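Local coordinates for uncharacterized protein MJ1460 (PDB 2OSO), which is of unknown function but binds a zinc ion and carries a V4R (vinyl-4-reductase) domain, a fold probably used for binding small molecules, at residues F81-I86 and I100-P106; H117-A121 and K150-E154; N68-L72 and C127-F132; P105-V110 and C143-G147. The protein carries 3 engineered substitutions. The contacts are given in a common frame with arbitrary orientation. Numbering follows the deposited sequence.

Contact 1 of 4, residues F81-I86 and I100-P106; sequences FGDLEI and IKLSNPP
Strand 83-85 runs antiparallel to residues 100-103 of strand 98-103, the axes 4.7 Å apart at 160°. Glu85 sits in a hydrogen-bonded pair with Lys101: Glu85 N donates to Lys101 O at 2.7 Å and Lys101 N returns to Glu85 O at 3.1 Å. Two residues away, Asp83 N to Ser103 O (2.8 Å) and Ser103 N to Asp83 O (2.9 Å) close the next such pair, and Leu84 faces Leu102 as the non-hydrogen-bonded pair between them (CA-CA 4.6 Å). Glu85, with chi1 m and chi2 t, lies on the face of Asp83, Lys101 and Ser103; Ser103 OG lies 3.3 Å from Glu85 OE2, at most a weak hydrogen bond, while OE1 forms a salt bridge with Lys150. Lys101 (chi1 m) packs its CB 3.9 Å from Glu85 OE1. Phe81 (chi1 -93°, between wells) turns its ring face to Pro106 CG, a CH-pi contact 4.2 Å from the centroid. At Gly82 (phi/psi 112/-173) a CB would clash with Ser103 O and Asn104 O. Strand 83-85 is an outer strand of the chain's antiparallel sheet, with 98-103 and then 151-158 inward of it, and helices 69-79 and 118-132 cover the Leu84-Leu102 face.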
# COMPACT_ATOMS: atom_id res chain seq x y z
N PHE A 81 -2.66 -2.33 -12.22
CA PHE A 81 -1.21 -2.51 -12.47
C PHE A 81 -0.86 -2.65 -13.96
O PHE A 81 0.30 -2.72 -14.31
CB PHE A 81 -0.72 -3.74 -11.64
CG PHE A 81 -0.18 -3.39 -10.27
CD1 PHE A 81 -0.62 -2.27 -9.59
CD2 PHE A 81 0.76 -4.21 -9.68
CE1 PHE A 81 -0.09 -1.93 -8.38
CE2 PHE A 81 1.30 -3.91 -8.48
CZ PHE A 81 0.88 -2.75 -7.79
N GLY A 82 -1.88 -2.65 -14.82
CA GLY A 82 -1.70 -2.70 -16.26
C GLY A 82 -2.18 -3.97 -16.95
O GLY A 82 -2.83 -4.83 -16.36
N ASP A 83 -1.85 -4.04 -18.24
CA ASP A 83 -2.27 -5.12 -19.14
C ASP A 83 -1.11 -6.07 -19.35
O ASP A 83 -0.14 -5.77 -20.05
CB ASP A 83 -2.72 -4.57 -20.49
CG ASP A 83 -3.72 -3.45 -20.36
OD1 ASP A 83 -4.91 -3.71 -20.06
OD2 ASP A 83 -3.31 -2.30 -20.52
N LEU A 84 -1.25 -7.24 -18.75
CA LEU A 84 -0.25 -8.26 -18.75
C LEU A 84 -0.41 -9.07 -20.06
O LEU A 84 -1.48 -9.53 -20.38
CB LEU A 84 -0.48 -9.15 -17.51
CG LEU A 84 0.62 -9.96 -16.86
CD1 LEU A 84 1.89 -9.14 -16.69
CD2 LEU A 84 0.12 -10.60 -15.50
N GLU A 85 0.68 -9.18 -20.82
CA GLU A 85 0.71 -9.93 -22.07
C GLU A 85 1.42 -11.25 -21.84
O GLU A 85 2.63 -11.29 -21.62
CB GLU A 85 1.39 -9.10 -23.17
CG GLU A 85 0.70 -7.77 -23.42
CD GLU A 85 1.36 -6.86 -24.47
OE1 GLU A 85 2.34 -7.26 -25.15
OE2 GLU A 85 0.86 -5.72 -24.60
N ILE A 86 0.65 -12.34 -21.89
CA ILE A 86 1.16 -13.72 -21.68
C ILE A 86 0.46 -14.62 -22.69
O ILE A 86 -0.77 -14.67 -22.71
CB ILE A 86 0.83 -14.28 -20.26
CG1 ILE A 86 1.00 -13.20 -19.17
CG2 ILE A 86 1.64 -15.55 -19.98
CD1 ILE A 86 1.01 -13.74 -17.69
N ILE A 100 7.29 -12.44 -20.77
CA ILE A 100 5.98 -11.83 -20.63
C ILE A 100 6.14 -10.31 -20.54
O ILE A 100 7.18 -9.80 -20.13
CB ILE A 100 5.19 -12.42 -19.41
CG1 ILE A 100 5.80 -12.08 -18.09
CG2 ILE A 100 5.19 -13.93 -19.45
CD1 ILE A 100 5.19 -12.98 -16.94
N LYS A 101 5.11 -9.58 -20.93
CA LYS A 101 5.23 -8.14 -21.00
C LYS A 101 4.13 -7.49 -20.17
O LYS A 101 3.04 -8.04 -19.99
CB LYS A 101 5.18 -7.66 -22.44
CG LYS A 101 6.25 -8.28 -23.42
CD LYS A 101 6.43 -7.34 -24.65
CE LYS A 101 7.25 -7.92 -25.84
NZ LYS A 101 7.17 -7.04 -27.10
N LEU A 102 4.42 -6.30 -19.67
CA LEU A 102 3.42 -5.46 -19.07
C LEU A 102 3.26 -4.05 -19.76
O LEU A 102 4.22 -3.29 -20.00
CB LEU A 102 3.66 -5.37 -17.57
CG LEU A 102 2.66 -4.60 -16.70
CD1 LEU A 102 1.29 -5.30 -16.53
CD2 LEU A 102 3.34 -4.36 -15.34
N SER A 103 2.02 -3.78 -20.17
CA SER A 103 1.61 -2.48 -20.75
C SER A 103 0.89 -1.63 -19.70
O SER A 103 0.13 -2.15 -18.90
CB SER A 103 0.61 -2.69 -21.88
OG SER A 103 1.29 -2.76 -23.11
N ASN A 104 1.09 -0.31 -19.75
CA ASN A 104 0.46 0.66 -18.81
C ASN A 104 0.70 0.34 -17.31
O ASN A 104 -0.25 0.27 -16.50
CB ASN A 104 -1.05 0.78 -19.13
CG ASN A 104 -1.69 2.04 -18.57
OD1 ASN A 104 -1.06 3.09 -18.42
ND2 ASN A 104 -2.97 1.94 -18.23
N PRO A 105 1.98 0.15 -16.92
CA PRO A 105 2.35 -0.21 -15.56
C PRO A 105 2.30 1.03 -14.64
O PRO A 105 2.07 2.12 -15.12
CB PRO A 105 3.78 -0.70 -15.70
CG PRO A 105 4.32 0.27 -16.78
CD PRO A 105 3.18 0.41 -17.75
N PRO A 106 2.44 0.84 -13.32
CA PRO A 106 2.57 2.03 -12.47
C PRO A 106 3.94 2.71 -12.65
O PRO A 106 4.83 2.17 -13.31
CB PRO A 106 2.40 1.47 -11.04
CG PRO A 106 2.11 0.07 -11.16
CD PRO A 106 2.36 -0.41 -12.54
O HOH W 1 -4.70 -1.08 -18.36

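Contact 2 of 4, residues H117-A121 and K150-E154; sequences HDFIA and KCVFE. With ZN (zinc ion), chain B.
A zinc ion, rather than any hydrogen bond, joins these two segments: His117 ND1 binds it at 2.0 Å and Cys151 SG at 2.3 Å. Both side chains have CA-to-CB bonds toward the opposite segment and chi1 in m (-74° and -54°), which brings His117 ND1 within 3.5 Å of Cys151 SG although their CA atoms stand 8.5 Å apart. Glu140 and Cys143 complete the four-residue site, and the other ring nitrogen of His117, NE2, is hydrogen-bonded to Pro106 O. His117 is the N-cap of helix 118-132, with phi/psi -99/58 before helical values begin; its O accepts from Ala121 N at 3.0 Å. The arrangement is the helix-on-sheet packing of the V4R domain, with the metal tying the start of the helix to strand 151-158 at Cys151. One strand step of two residues on, Phe153 (chi1 m, chi2 87°) points the same way as Cys151 and fills the gap between the backbones. Its CZ lies 3.6 Å from Ile120 CG2, its CE2 4.0 Å from Ala121 CB, and His117 O approaches the ring edge, 4.0 Å from Phe153 CE2. The backbone of strand 151-158 also pairs with strand 135-142.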
# COMPACT_ATOMS: atom_id res chain seq x y z
N HIS A 117 10.46 -2.44 -11.54
CA HIS A 117 9.22 -3.04 -11.12
C HIS A 117 9.55 -4.38 -10.43
O HIS A 117 9.05 -5.43 -10.81
CB HIS A 117 8.27 -3.19 -12.29
CG HIS A 117 7.65 -1.91 -12.75
ND1 HIS A 117 8.03 -1.27 -13.91
CD2 HIS A 117 6.81 -1.07 -12.12
CE1 HIS A 117 7.34 -0.15 -14.04
NE2 HIS A 117 6.60 0.00 -12.96
N ASP A 118 10.38 -4.28 -9.37
CA ASP A 118 10.81 -5.44 -8.56
C ASP A 118 9.64 -6.13 -7.82
O ASP A 118 9.63 -7.35 -7.74
CB ASP A 118 11.79 -5.05 -7.47
CG ASP A 118 13.15 -4.70 -7.98
OD1 ASP A 118 13.33 -4.50 -9.20
OD2 ASP A 118 14.03 -4.60 -7.11
N PHE A 119 8.75 -5.33 -7.22
CA PHE A 119 7.52 -5.85 -6.57
C PHE A 119 6.65 -6.62 -7.57
O PHE A 119 6.28 -7.77 -7.31
CB PHE A 119 6.75 -4.70 -5.88
CG PHE A 119 5.46 -5.11 -5.25
CD1 PHE A 119 5.46 -6.03 -4.20
CD2 PHE A 119 4.26 -4.53 -5.62
CE1 PHE A 119 4.26 -6.42 -3.63
CE2 PHE A 119 3.08 -4.92 -5.00
CZ PHE A 119 3.11 -5.84 -3.98
N ILE A 120 6.39 -6.05 -8.74
CA ILE A 120 5.61 -6.75 -9.79
C ILE A 120 6.30 -8.07 -10.25
O ILE A 120 5.66 -9.12 -10.43
CB ILE A 120 5.31 -5.80 -11.03
CG1 ILE A 120 4.22 -4.76 -10.69
CG2 ILE A 120 4.99 -6.67 -12.28
CD1 ILE A 120 3.95 -3.67 -11.76
N ALA A 121 7.61 -8.05 -10.36
CA ALA A 121 8.39 -9.21 -10.81
C ALA A 121 8.25 -10.34 -9.78
O ALA A 121 8.06 -11.49 -10.15
CB ALA A 121 9.91 -8.83 -11.07
N LYS A 150 6.79 -0.93 -23.22
CA LYS A 150 6.23 -1.96 -22.38
C LYS A 150 7.36 -2.44 -21.49
O LYS A 150 8.53 -2.33 -21.88
CB LYS A 150 5.73 -3.14 -23.25
CG LYS A 150 4.67 -2.77 -24.29
CD LYS A 150 4.11 -4.00 -24.92
CE LYS A 150 3.16 -3.70 -26.03
NZ LYS A 150 2.94 -4.97 -26.75
N CYS A 151 7.04 -2.95 -20.30
CA CYS A 151 8.04 -3.67 -19.50
C CYS A 151 8.09 -5.12 -19.97
O CYS A 151 7.06 -5.68 -20.38
CB CYS A 151 7.72 -3.62 -18.02
SG CYS A 151 7.45 -1.93 -17.25
N VAL A 152 9.28 -5.72 -19.89
CA VAL A 152 9.52 -7.09 -20.30
C VAL A 152 10.21 -7.88 -19.19
O VAL A 152 11.24 -7.47 -18.65
CB VAL A 152 10.35 -7.17 -21.58
CG1 VAL A 152 10.59 -8.64 -21.97
CG2 VAL A 152 9.70 -6.39 -22.71
N PHE A 153 9.61 -9.02 -18.89
CA PHE A 153 10.07 -9.93 -17.85
C PHE A 153 10.48 -11.28 -18.44
O PHE A 153 9.71 -11.90 -19.19
CB PHE A 153 8.98 -10.13 -16.81
CG PHE A 153 8.46 -8.83 -16.17
CD1 PHE A 153 7.42 -8.11 -16.78
CD2 PHE A 153 8.96 -8.37 -14.97
CE1 PHE A 153 6.90 -6.92 -16.19
CE2 PHE A 153 8.47 -7.15 -14.38
CZ PHE A 153 7.41 -6.47 -14.97
N GLU A 154 11.67 -11.73 -18.05
CA GLU A 154 12.21 -13.05 -18.35
C GLU A 154 11.79 -14.04 -17.23
O GLU A 154 12.04 -13.76 -16.03
CB GLU A 154 13.73 -12.90 -18.31
CG GLU A 154 14.55 -13.66 -19.23
CD GLU A 154 15.90 -12.94 -19.41
OE1 GLU A 154 16.51 -12.57 -18.34
OE2 GLU A 154 16.30 -12.65 -20.56
ZN ZN B . 9.03 -1.90 -15.59

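Contact 3 of 4, residues N68-L72 and C127-F132; sequences NIEEL and CLEEIF
Along helical segment 127-132 the residues meeting segment 68-72 are Cys127, Leu128, Ile131 and Phe132, a spacing that places them on one side of the helix. Cys127 (chi1 m) points toward Leu72, whose CD1 reaches Cys127 CB at 3.8 Å; their CA atoms are 7.2 Å apart. Leu128, extended with chi1 m and chi2 t, brings CD2 to 4.1 Å from Ile69 CD1 and 4.4 Å from Leu72 CD2. Ile131 (chi1 m, chi2 t) has the most area covered here: its CD1 touches Asn68 O at 3.5 Å, Leu72 CD2 at 4.0 Å and Ile69 CD1 at 4.1 Å. The backbones are closest at this end, with Asn68 CA 5.5 Å from Ile131 CA. Phe132 ends the helix at phi/psi -111/-6 and swings its ring so that CE2 lies 3.9 Å from Ile69 CD1. On the other side Asn68 (chi1 p) is the N-cap, its OD1 accepting from Glu71 N at 2.9 Å, while Leu72 takes chi1 t and Ile69 chi1 m. No hydrogen bond crosses. This is apolar helix-helix packing, the capped start of helix 69-79 resting on the C-terminal end of helix 118-132, within the helical layer that covers one face of the antiparallel sheet.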
# COMPACT_ATOMS: atom_id res chain seq x y z
N ASN A 68 -5.10 -19.67 -12.94
CA ASN A 68 -4.69 -19.78 -14.33
C ASN A 68 -4.22 -18.44 -14.84
O ASN A 68 -4.24 -17.43 -14.11
CB ASN A 68 -5.81 -20.43 -15.21
CG ASN A 68 -7.14 -19.67 -15.18
OD1 ASN A 68 -7.19 -18.45 -15.32
ND2 ASN A 68 -8.25 -20.43 -15.08
N ILE A 69 -3.70 -18.44 -16.05
CA ILE A 69 -3.17 -17.22 -16.65
C ILE A 69 -4.30 -16.21 -16.85
O ILE A 69 -4.10 -15.04 -16.62
CB ILE A 69 -2.46 -17.51 -17.99
CG1 ILE A 69 -1.20 -18.36 -17.77
CG2 ILE A 69 -2.11 -16.24 -18.74
CD1 ILE A 69 -0.20 -17.86 -16.85
N GLU A 70 -5.52 -16.65 -17.18
CA GLU A 70 -6.55 -15.64 -17.44
C GLU A 70 -6.85 -14.86 -16.14
O GLU A 70 -6.99 -13.64 -16.15
CB GLU A 70 -7.81 -16.25 -18.09
CG GLU A 70 -8.48 -15.37 -19.19
CD GLU A 70 -7.49 -14.65 -20.18
OE1 GLU A 70 -6.55 -15.29 -20.73
OE2 GLU A 70 -7.67 -13.42 -20.39
N GLU A 71 -6.90 -15.58 -15.02
CA GLU A 71 -7.12 -15.00 -13.71
C GLU A 71 -5.97 -14.08 -13.29
O GLU A 71 -6.20 -13.01 -12.71
CB GLU A 71 -7.35 -16.13 -12.67
CG GLU A 71 -7.88 -15.61 -11.37
CD GLU A 71 -8.48 -16.71 -10.43
OE1 GLU A 71 -8.36 -17.92 -10.67
OE2 GLU A 71 -9.07 -16.30 -9.42
N LEU A 72 -4.74 -14.47 -13.61
CA LEU A 72 -3.57 -13.60 -13.38
C LEU A 72 -3.72 -12.24 -14.10
O LEU A 72 -3.44 -11.16 -13.53
CB LEU A 72 -2.29 -14.32 -13.85
CG LEU A 72 -0.92 -13.62 -13.69
CD1 LEU A 72 -0.77 -12.85 -12.39
CD2 LEU A 72 0.17 -14.63 -13.84
N CYS A 127 2.80 -15.88 -8.43
CA CYS A 127 1.58 -16.30 -9.12
C CYS A 127 1.80 -17.48 -10.07
O CYS A 127 0.99 -18.39 -10.13
CB CYS A 127 0.93 -15.16 -9.89
SG CYS A 127 0.21 -13.90 -8.84
N LEU A 128 2.90 -17.45 -10.80
CA LEU A 128 3.26 -18.53 -11.73
C LEU A 128 3.57 -19.83 -11.03
O LEU A 128 3.27 -20.90 -11.57
CB LEU A 128 4.46 -18.12 -12.57
CG LEU A 128 4.14 -17.05 -13.63
CD1 LEU A 128 5.47 -16.50 -14.21
CD2 LEU A 128 3.23 -17.60 -14.70
N GLU A 129 4.19 -19.77 -9.86
CA GLU A 129 4.27 -20.97 -8.99
C GLU A 129 2.90 -21.54 -8.52
O GLU A 129 2.67 -22.77 -8.54
CB GLU A 129 5.19 -20.71 -7.81
CG GLU A 129 5.30 -21.91 -6.85
CD GLU A 129 6.20 -21.69 -5.64
OE1 GLU A 129 7.14 -20.88 -5.70
OE2 GLU A 129 5.94 -22.36 -4.61
N GLU A 130 2.01 -20.66 -8.07
CA GLU A 130 0.65 -21.08 -7.73
C GLU A 130 -0.07 -21.79 -8.93
O GLU A 130 -0.80 -22.76 -8.76
CB GLU A 130 -0.17 -19.90 -7.20
CG GLU A 130 0.16 -19.43 -5.79
CD GLU A 130 0.13 -20.52 -4.73
OE1 GLU A 130 -0.95 -21.10 -4.42
OE2 GLU A 130 1.22 -20.84 -4.20
N ILE A 131 0.13 -21.27 -10.13
CA ILE A 131 -0.51 -21.80 -11.32
C ILE A 131 0.15 -23.08 -11.81
O ILE A 131 -0.54 -24.00 -12.10
CB ILE A 131 -0.51 -20.76 -12.49
CG1 ILE A 131 -1.46 -19.60 -12.17
CG2 ILE A 131 -0.97 -21.44 -13.78
CD1 ILE A 131 -1.11 -18.28 -12.91
N PHE A 132 1.47 -23.12 -11.88
CA PHE A 132 2.20 -24.21 -12.54
C PHE A 132 3.03 -25.14 -11.60
O PHE A 132 3.65 -26.09 -12.08
CB PHE A 132 3.13 -23.61 -13.61
CG PHE A 132 2.38 -22.95 -14.78
CD1 PHE A 132 1.47 -23.69 -15.56
CD2 PHE A 132 2.58 -21.62 -15.10
CE1 PHE A 132 0.78 -23.11 -16.62
CE2 PHE A 132 1.90 -21.01 -16.14
CZ PHE A 132 1.02 -21.77 -16.94

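Contact 4 of 4, residues P105-V110 and C143-G147; sequences PPYQWV and CVSQG. With ZN (zinc ion), chain B.
Two loops pack here beside the zinc site: 105-110, between strand 98-103 and helix 118-132, and 143-147, between strands 135-142 and 151-158. Ser145, with chi1 m and its CB toward the partner, makes the direct polar link, its OG donating to Val110 O at 2.9 Å; water 2 donates to both Ser145 OG and Pro106 O at 3.0 Å each. Val144 adds apolar contacts, CG2 to Pro105 CG at 3.7 Å and CG1 to Gln108 CG at 3.9 Å. In segment 143-147, Cys143 (chi1 t), just before the 3-10 segment 144-146, binds the metal through SG at 2.4 Å; His117, Glu140 and Cys151 complete this zinc site of the V4R domain. Cys143 SG also accepts from Ser145 N at 3.6 Å, and Gln146 OE1 accepts from Cys143 N at 2.9 Å. Tyr107, at left-handed phi/psi 65/34, starts a type I beta turn closed by Val110 N to Tyr107 O (3.1 Å), and Gln108 NE2 donates to Pro105 O at 2.9 Å.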
# COMPACT_ATOMS: atom_id res chain seq x y z
N PRO A 105 1.98 0.15 -16.92
CA PRO A 105 2.35 -0.21 -15.56
C PRO A 105 2.30 1.03 -14.64
O PRO A 105 2.07 2.12 -15.12
CB PRO A 105 3.78 -0.70 -15.70
CG PRO A 105 4.32 0.27 -16.78
CD PRO A 105 3.18 0.41 -17.75
N PRO A 106 2.44 0.84 -13.32
CA PRO A 106 2.57 2.03 -12.47
C PRO A 106 3.94 2.71 -12.65
O PRO A 106 4.83 2.17 -13.31
CB PRO A 106 2.40 1.47 -11.04
CG PRO A 106 2.11 0.07 -11.16
CD PRO A 106 2.36 -0.41 -12.54
N TYR A 107 4.06 3.89 -12.05
CA TYR A 107 5.30 4.62 -11.96
C TYR A 107 5.84 5.09 -13.30
O TYR A 107 7.03 5.11 -13.46
CB TYR A 107 6.39 3.78 -11.29
CG TYR A 107 6.05 3.37 -9.90
CD1 TYR A 107 5.77 4.33 -8.94
CD2 TYR A 107 6.07 2.05 -9.51
CE1 TYR A 107 5.48 3.99 -7.66
CE2 TYR A 107 5.79 1.68 -8.21
CZ TYR A 107 5.50 2.68 -7.28
OH TYR A 107 5.17 2.40 -5.96
N GLN A 108 4.96 5.44 -14.23
CA GLN A 108 5.40 6.01 -15.54
C GLN A 108 5.98 7.44 -15.45
O GLN A 108 6.67 7.92 -16.39
CB GLN A 108 4.24 5.95 -16.53
CG GLN A 108 3.79 4.55 -16.93
CD GLN A 108 2.50 4.60 -17.74
OE1 GLN A 108 2.37 5.43 -18.63
NE2 GLN A 108 1.52 3.78 -17.38
N TRP A 109 5.70 8.11 -14.35
CA TRP A 109 6.32 9.41 -14.01
C TRP A 109 7.78 9.23 -13.52
O TRP A 109 8.46 10.22 -13.23
CB TRP A 109 5.50 10.14 -12.95
CG TRP A 109 5.07 9.29 -11.77
CD1 TRP A 109 3.90 8.59 -11.63
CD2 TRP A 109 5.82 9.06 -10.57
NE1 TRP A 109 3.90 7.91 -10.44
CE2 TRP A 109 5.06 8.19 -9.77
CE3 TRP A 109 7.05 9.49 -10.10
CZ2 TRP A 109 5.51 7.75 -8.53
CZ3 TRP A 109 7.50 9.04 -8.88
CH2 TRP A 109 6.75 8.20 -8.12
N VAL A 110 8.24 7.97 -13.41
CA VAL A 110 9.64 7.69 -13.04
C VAL A 110 10.56 7.43 -14.24
O VAL A 110 10.28 6.61 -15.10
CB VAL A 110 9.74 6.48 -12.07
CG1 VAL A 110 11.17 6.17 -11.76
CG2 VAL A 110 8.99 6.74 -10.80
N CYS A 143 12.07 -1.95 -19.31
CA CYS A 143 11.08 -1.25 -18.43
C CYS A 143 10.66 0.09 -19.06
O CYS A 143 11.46 0.75 -19.70
CB CYS A 143 11.70 -1.08 -17.05
SG CYS A 143 10.73 -0.27 -15.78
N VAL A 144 9.39 0.45 -18.88
CA VAL A 144 8.80 1.71 -19.36
C VAL A 144 9.60 2.90 -18.81
O VAL A 144 9.79 3.92 -19.49
CB VAL A 144 7.28 1.77 -18.97
CG1 VAL A 144 6.66 3.17 -19.25
CG2 VAL A 144 6.52 0.69 -19.70
N SER A 145 10.13 2.74 -17.60
CA SER A 145 10.86 3.84 -16.98
C SER A 145 12.26 4.02 -17.59
O SER A 145 12.92 5.03 -17.32
CB SER A 145 10.88 3.66 -15.46
OG SER A 145 9.56 3.84 -14.93
N GLN A 146 12.68 3.08 -18.43
CA GLN A 146 13.86 3.28 -19.30
C GLN A 146 13.53 3.97 -20.63
O GLN A 146 14.43 4.19 -21.43
CB GLN A 146 14.55 1.96 -19.66
CG GLN A 146 14.95 1.07 -18.46
CD GLN A 146 15.45 -0.30 -18.95
OE1 GLN A 146 14.77 -0.95 -19.73
NE2 GLN A 146 16.65 -0.71 -18.51
N GLY A 147 12.27 4.28 -20.89
CA GLY A 147 11.85 4.88 -22.17
C GLY A 147 11.22 3.85 -23.10
O GLY A 147 10.79 4.19 -24.19
ZN ZN B . 9.03 -1.90 -15.59
O HOH W 2 6.79 2.73 -15.48

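In the fold
Zinc ties contacts 2 and 4 together: His117 and Cys151 belong to the first and Cys143 to the second, with Glu140 as fourth ligand, and the centres of the two contacts are 11 Å apart. Contact 1 leads into both. Its centre is 8 Å from that of contact 2, and Leu102 N lies 2.8 Å from Cys151 O where strands 98-103 and 151-158 adjoin. It shares Pro105 and Pro106 with contact 4, and Pro106 O lies 2.8 Å from His117 NE2. Contact 3 is remote from the metal, its centre about 25 Å from that of contact 4 across the chain's centre, yet it uses the same helix 118-132 as contact 2 and touches contact 1, Leu72 CG lying 3.7 Å from Leu84 CD2.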